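Local coordinates for pectinesterase 1 (Solanum lycopersicum, PDB 1XG2), which hydrolyses the methyl esters of pectin in the plant cell wall, releasing methanol, and may prepare the walls for softening during fruit ripening, at residues Leu94-Gln100 against Ile122-Asp128; Ser146-Thr151 against Gln167-Pro173. The contacts are given in a common frame with arbitrary orientation. Residue numbers count along the deposited sequence, not the author numbering.

Contact 1. Residues Leu94-Gln100 against Ile122-Asp128; sequences LQDICIQ and INRCRID
L94-Q100 and I122-D128 run extended, parallel and in exact register (L94 beside I122); the axes of strands 98-100 and 126-128 approach to 4.8 Å, at 9°. Both bend at a residue in the left-handed conformation, D96 (52/49) and R124 (55/47), stacked corners of a right-handed parallel beta-helix. Hydrogen bonds alternate: N123 N to L94 O 2.8 Å, D96 N to N123 O 3.2 Å, R126 N to I97 O, I99 N to R126 O and D128 N to I99 O, each 3.0 Å. Inside the bend, C125 SG fills the hollow between L94 CG (3.7 Å) and I97 CG2 (3.8 Å); I99 CG1 abuts I127 CD1 (4.1 Å), both m,m. On the other face, C98 SG lies over the R126 guanidinium, 3.4 Å from NH2, which hydrogen-bonds M62 O. C98 and C125 form no disulfide here. R124 (chi1-chi3 m, t, m) gives NE to D96 OD1 and NH2 to D96 OD2, both 2.9 Å: a two-pronged salt bridge pairing charges of adjacent coils on the bend's open, polar side.

Contact 2. Residues Ser146-Thr151 against Gln167-Pro173; sequences SYVTGT and QLVARKP
S146-T151 and Q167-P173 lie side by side as parallel strands, 147-150 and 167-170, with axes 4.8 Å apart and crossing at -15°. Y147 pairs with Q167, V148 with L168, T149 with V169 and G150 with A170; the last pair is the widest, at 5.4 Å between CA atoms. Backbone hydrogen bonds switch direction along the pair: Q167 N to S146 O 2.9 Å, V148 N to Q167 O 3.0 Å, V169 N to V148 O 2.9 Å, G150 N to V169 O 3.2 Å and R171 N to G150 O 3.1 Å. T149, with chi1 t, adds a side-chain bond, OG1 to V169 O at 2.8 Å, so that one carbonyl serves two donors. Apolar contacts divide between the faces. On the side of Y147, T149, Q167 and V169, the Y147 ring (chi1 t, chi2 100°) is covered by the V169 methyl, CE1 to CG2 3.3 Å; on the opposite face V148 CB meets L168 CD2 at 4.0 Å. Past the strands, T151 CG2 rests on R171 CG (3.5 Å) and P173 CB (3.7 Å). For charge, R171 reaches past strand 147-150 to the coil before it: NH1 forms a salt bridge with D128 and also bonds A129 O, and the guanidinium makes a cation-pi contact with Y130. T151 lies about 4 Å, side chain to side chain, from Q131, the likely transition-state stabiliser, and about 8 Å from D153, the predicted nucleophile. Paired strands on consecutive coils, ending beside the predicted catalytic residues, are characteristic of the right-handed parallel beta-helix of pectin methylesterases.

Overall arrangement
From the N terminus, strands 93-95 and 98-101 lead through 113-115 to 120-123, where contact 1 closes one coil by laying I122-D128 beside L94-Q100. The chain then passes Q131 and D132 and strands 134-136 and 140-144 before S146-T151 opens contact 2, which closes through D153 and strands 155-157 and 160-164. The contacts are therefore in series, neither nested nor crossed. Contact 1 spans the corner between two sheets of the helix; contact 2 lies in the second of these. There strands 126-128 and 147-150 are neighbours, probably bonded from I127 N to Y147 O (2.8 Å), and the D128 OD2 to R171 NH1 salt bridge (2.7 Å) reaches across 147-150.

Contact 1. Residues Leu94-Gln100 against Ile122-Asp128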
loop_
_atom_site.group_PDB
_atom_site.type_symbol
_atom_site.label_atom_id
_atom_site.label_comp_id
_atom_site.label_asym_id
_atom_site.label_seq_id
_atom_site.Cartn_x
_atom_site.Cartn_y
_atom_site.Cartn_z
ATOM N N LEU A 94 9.663 3.560 10.832
ATOM C CA LEU A 94 10.676 4.348 10.157
ATOM C C LEU A 94 10.547 5.769 10.692
ATOM O O LEU A 94 9.438 6.329 10.775
ATOM C CB LEU A 94 10.445 4.307 8.648
ATOM C CG LEU A 94 11.520 4.955 7.775
ATOM C CD1 LEU A 94 12.771 4.120 7.811
ATOM C CD2 LEU A 94 11.022 5.135 6.346
ATOM N N GLN A 95 11.677 6.366 11.047
ATOM C CA GLN A 95 11.655 7.651 11.740
ATOM C C GLN A 95 12.910 8.479 11.525
ATOM O O GLN A 95 14.012 7.935 11.423
ATOM C CB GLN A 95 11.441 7.429 13.242
ATOM C CG GLN A 95 11.183 8.696 14.054
ATOM C CD GLN A 95 11.041 8.388 15.517
ATOM O OE1 GLN A 95 11.978 8.615 16.307
ATOM N NE2 GLN A 95 9.896 7.830 15.891
ATOM N N ASP A 96 12.708 9.798 11.471
ATOM C CA ASP A 96 13.778 10.803 11.410
ATOM C C ASP A 96 14.789 10.532 10.315
ATOM O O ASP A 96 15.991 10.530 10.552
ATOM C CB ASP A 96 14.489 10.913 12.767
ATOM C CG ASP A 96 13.606 11.485 13.834
ATOM O OD1 ASP A 96 12.877 12.466 13.548
ATOM O OD2 ASP A 96 13.566 11.003 14.983
ATOM N N ILE A 97 14.287 10.285 9.115
ATOM C CA ILE A 97 15.139 9.815 8.025
ATOM C C ILE A 97 14.492 10.202 6.702
ATOM O O ILE A 97 13.288 10.397 6.628
ATOM C CB ILE A 97 15.365 8.285 8.143
ATOM C CG1 ILE A 97 16.533 7.828 7.257
ATOM C CG2 ILE A 97 14.087 7.509 7.801
ATOM C CD1 ILE A 97 17.007 6.441 7.567
ATOM N N CYS A 98 15.307 10.331 5.668
ATOM C CA CYS A 98 14.824 10.591 4.309
ATOM C C CYS A 98 15.022 9.329 3.474
ATOM O O CYS A 98 16.064 8.710 3.553
ATOM C CB CYS A 98 15.613 11.748 3.670
ATOM S SG CYS A 98 15.234 11.971 1.907
ATOM N N ILE A 99 14.000 8.933 2.721
ATOM C CA ILE A 99 14.123 7.907 1.700
ATOM C C ILE A 99 13.870 8.606 0.385
ATOM O O ILE A 99 12.864 9.265 0.220
ATOM C CB ILE A 99 13.102 6.765 1.887
ATOM C CG1 ILE A 99 13.117 6.210 3.330
ATOM C CG2 ILE A 99 13.388 5.632 0.892
ATOM C CD1 ILE A 99 14.456 5.746 3.826
ATOM N N GLN A 100 14.790 8.455 -0.556
ATOM C CA GLN A 100 14.652 9.129 -1.828
ATOM C C GLN A 100 15.003 8.252 -3.012
ATOM O O GLN A 100 15.812 7.315 -2.913
ATOM C CB GLN A 100 15.473 10.414 -1.858
ATOM C CG GLN A 100 16.940 10.241 -1.698
ATOM C CD GLN A 100 17.737 11.505 -2.135
ATOM O OE1 GLN A 100 18.892 11.399 -2.524
ATOM N NE2 GLN A 100 17.120 12.674 -2.034
ATOM N N ILE A 122 5.366 5.435 9.976
ATOM C CA ILE A 122 6.372 6.281 9.353
ATOM C C ILE A 122 6.219 7.649 10.039
ATOM O O ILE A 122 5.236 8.349 9.833
ATOM C CB ILE A 122 6.155 6.321 7.816
ATOM C CG1 ILE A 122 6.399 4.934 7.208
ATOM C CG2 ILE A 122 7.112 7.287 7.142
ATOM C CD1 ILE A 122 5.276 3.938 7.407
ATOM N N ASN A 123 7.209 8.016 10.848
ATOM C CA ASN A 123 7.156 9.166 11.730
ATOM C C ASN A 123 8.311 10.123 11.449
ATOM O O ASN A 123 9.460 9.730 11.513
ATOM C CB ASN A 123 7.264 8.665 13.168
ATOM C CG ASN A 123 7.016 9.756 14.207
ATOM O OD1 ASN A 123 7.585 9.749 15.296
ATOM N ND2 ASN A 123 6.181 10.725 13.842
ATOM N N ARG A 124 7.993 11.371 11.151
ATOM C CA ARG A 124 8.988 12.415 10.939
ATOM C C ARG A 124 9.990 12.006 9.853
ATOM O O ARG A 124 11.201 12.107 10.050
ATOM C CB ARG A 124 9.722 12.740 12.242
ATOM C CG ARG A 124 8.814 13.306 13.335
ATOM C CD ARG A 124 9.578 13.960 14.481
ATOM N NE ARG A 124 10.532 13.055 15.113
ATOM C CZ ARG A 124 10.309 12.348 16.225
ATOM N NH1 ARG A 124 9.162 12.426 16.887
ATOM N NH2 ARG A 124 11.265 11.568 16.695
ATOM N N CYS A 125 9.468 11.512 8.731
ATOM C CA CYS A 125 10.291 11.119 7.592
ATOM C C CYS A 125 10.051 12.037 6.422
ATOM O O CYS A 125 9.006 12.656 6.340
ATOM C CB CYS A 125 9.956 9.689 7.181
ATOM S SG CYS A 125 10.516 8.498 8.398
ATOM N N ARG A 126 11.017 12.087 5.502
ATOM C CA ARG A 126 10.898 12.825 4.257
ATOM C C ARG A 126 11.005 11.786 3.128
ATOM O O ARG A 126 12.015 11.132 3.013
ATOM C CB ARG A 126 12.035 13.852 4.156
ATOM C CG ARG A 126 11.906 14.831 2.992
ATOM C CD ARG A 126 12.841 16.059 3.084
ATOM N NE ARG A 126 14.208 15.652 3.403
ATOM C CZ ARG A 126 15.147 15.366 2.520
ATOM N NH1 ARG A 126 14.910 15.455 1.213
ATOM N NH2 ARG A 126 16.339 14.993 2.943
ATOM N N ILE A 127 9.957 11.621 2.331
ATOM C CA ILE A 127 9.950 10.651 1.239
ATOM C C ILE A 127 9.919 11.447 -0.043
ATOM O O ILE A 127 8.991 12.181 -0.281
ATOM C CB ILE A 127 8.740 9.703 1.358
ATOM C CG1 ILE A 127 8.555 9.206 2.815
ATOM C CG2 ILE A 127 8.884 8.547 0.407
ATOM C CD1 ILE A 127 9.712 8.434 3.404
ATOM N N ASP A 128 10.941 11.288 -0.879
ATOM C CA ASP A 128 11.230 12.228 -1.960
ATOM C C ASP A 128 11.491 11.479 -3.268
ATOM O O ASP A 128 12.415 10.693 -3.353
ATOM C CB ASP A 128 12.452 13.076 -1.557
ATOM C CG ASP A 128 13.023 13.910 -2.705
ATOM O OD1 ASP A 128 13.930 14.730 -2.444
ATOM O OD2 ASP A 128 12.662 13.814 -3.889
#

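Contact 2. Residues Ser146-Thr151 against Gln167-Pro173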
loop_
_atom_site.group_PDB
_atom_site.type_symbol
_atom_site.label_atom_id
_atom_site.label_comp_id
_atom_site.label_asym_id
_atom_site.label_seq_id
_atom_site.Cartn_x
_atom_site.Cartn_y
_atom_site.Cartn_z
ATOM N N SER A 146 5.173 13.810 8.632
ATOM C CA SER A 146 6.132 13.488 7.583
ATOM C C SER A 146 5.932 14.395 6.372
ATOM O O SER A 146 4.901 15.044 6.223
ATOM C CB SER A 146 6.015 12.007 7.198
ATOM O OG SER A 146 6.476 11.160 8.249
ATOM N N TYR A 147 6.943 14.423 5.508
ATOM C CA TYR A 147 6.910 15.157 4.266
ATOM C C TYR A 147 6.967 14.110 3.156
ATOM O O TYR A 147 7.840 13.263 3.167
ATOM C CB TYR A 147 8.131 16.074 4.248
ATOM C CG TYR A 147 8.288 17.036 3.114
ATOM C CD1 TYR A 147 7.944 18.385 3.258
ATOM C CD2 TYR A 147 8.878 16.625 1.915
ATOM C CE1 TYR A 147 8.153 19.297 2.195
ATOM C CE2 TYR A 147 9.098 17.514 0.867
ATOM C CZ TYR A 147 8.736 18.845 0.996
ATOM O OH TYR A 147 8.960 19.696 -0.084
ATOM N N VAL A 148 5.989 14.121 2.259
ATOM C CA VAL A 148 5.994 13.254 1.091
ATOM C C VAL A 148 5.884 14.165 -0.116
ATOM O O VAL A 148 4.946 14.959 -0.212
ATOM C CB VAL A 148 4.820 12.266 1.095
ATOM C CG1 VAL A 148 4.920 11.314 -0.088
ATOM C CG2 VAL A 148 4.784 11.486 2.409
ATOM N N THR A 149 6.838 14.055 -1.038
ATOM C CA THR A 149 6.815 14.861 -2.244
ATOM C C THR A 149 6.928 14.032 -3.522
ATOM O O THR A 149 7.598 12.998 -3.572
ATOM C CB THR A 149 7.887 15.974 -2.157
ATOM O OG1 THR A 149 7.739 16.879 -3.253
ATOM C CG2 THR A 149 9.315 15.424 -2.295
ATOM N N GLY A 150 6.238 14.486 -4.561
ATOM C CA GLY A 150 6.282 13.815 -5.847
ATOM C C GLY A 150 5.471 14.529 -6.909
ATOM O O GLY A 150 5.055 15.674 -6.729
ATOM N N THR A 151 5.204 13.829 -8.006
ATOM C CA THR A 151 4.469 14.408 -9.121
ATOM C C THR A 151 3.259 13.554 -9.471
ATOM O O THR A 151 2.151 13.829 -9.002
ATOM C CB THR A 151 5.385 14.543 -10.341
ATOM O OG1 THR A 151 6.089 13.314 -10.554
ATOM C CG2 THR A 151 6.448 15.571 -10.097
ATOM N N GLN A 167 2.884 16.903 5.386
ATOM C CA GLN A 167 2.874 17.848 4.286
ATOM C C GLN A 167 3.056 17.038 3.001
ATOM O O GLN A 167 4.072 16.375 2.813
ATOM C CB GLN A 167 3.983 18.885 4.480
ATOM C CG GLN A 167 3.870 19.597 5.819
ATOM C CD GLN A 167 4.641 20.909 5.895
ATOM O OE1 GLN A 167 4.178 21.945 5.396
ATOM N NE2 GLN A 167 5.798 20.876 6.546
ATOM N N LEU A 168 2.025 17.055 2.167
ATOM C CA LEU A 168 2.002 16.367 0.888
ATOM C C LEU A 168 2.236 17.440 -0.167
ATOM O O LEU A 168 1.390 18.305 -0.396
ATOM C CB LEU A 168 0.675 15.645 0.688
ATOM C CG LEU A 168 0.245 14.778 1.882
ATOM C CD1 LEU A 168 -1.049 14.072 1.585
ATOM C CD2 LEU A 168 1.306 13.797 2.236
ATOM N N VAL A 169 3.415 17.387 -0.767
ATOM C CA VAL A 169 3.971 18.470 -1.554
ATOM C C VAL A 169 4.127 18.039 -3.004
ATOM O O VAL A 169 5.002 17.226 -3.348
ATOM C CB VAL A 169 5.341 18.912 -1.003
ATOM C CG1 VAL A 169 5.818 20.176 -1.727
ATOM C CG2 VAL A 169 5.268 19.153 0.507
ATOM N N ALA A 170 3.269 18.576 -3.854
ATOM C CA ALA A 170 3.414 18.361 -5.289
ATOM C C ALA A 170 4.522 19.283 -5.815
ATOM O O ALA A 170 4.620 20.439 -5.408
ATOM C CB ALA A 170 2.109 18.613 -5.997
ATOM N N ARG A 171 5.357 18.755 -6.698
ATOM C CA ARG A 171 6.486 19.493 -7.253
ATOM C C ARG A 171 6.348 19.647 -8.771
ATOM O O ARG A 171 5.434 19.104 -9.378
ATOM C CB ARG A 171 7.809 18.797 -6.910
ATOM C CG ARG A 171 8.015 17.457 -7.600
ATOM C CD ARG A 171 9.017 16.546 -6.904
ATOM N NE ARG A 171 10.316 17.197 -6.775
ATOM C CZ ARG A 171 11.361 16.711 -6.119
ATOM N NH1 ARG A 171 11.321 15.513 -5.543
ATOM N NH2 ARG A 171 12.481 17.418 -6.069
ATOM N N LYS A 172 7.271 20.389 -9.373
ATOM C CA LYS A 172 7.236 20.628 -10.821
ATOM C C LYS A 172 7.598 19.349 -11.563
ATOM O O LYS A 172 8.687 18.801 -11.358
ATOM C CB LYS A 172 8.212 21.728 -11.213
ATOM C CG LYS A 172 8.120 22.125 -12.684
ATOM C CD LYS A 172 9.144 23.218 -13.001
ATOM C CE LYS A 172 9.096 23.611 -14.462
ATOM N NZ LYS A 172 10.428 24.055 -14.955
ATOM N N PRO A 173 6.691 18.852 -12.399
ATOM C CA PRO A 173 6.953 17.637 -13.164
ATOM C C PRO A 173 7.559 17.940 -14.535
ATOM O O PRO A 173 7.924 19.082 -14.803
ATOM C CB PRO A 173 5.556 17.042 -13.325
ATOM C CG PRO A 173 4.683 18.247 -13.506
ATOM C CD PRO A 173 5.337 19.375 -12.671
#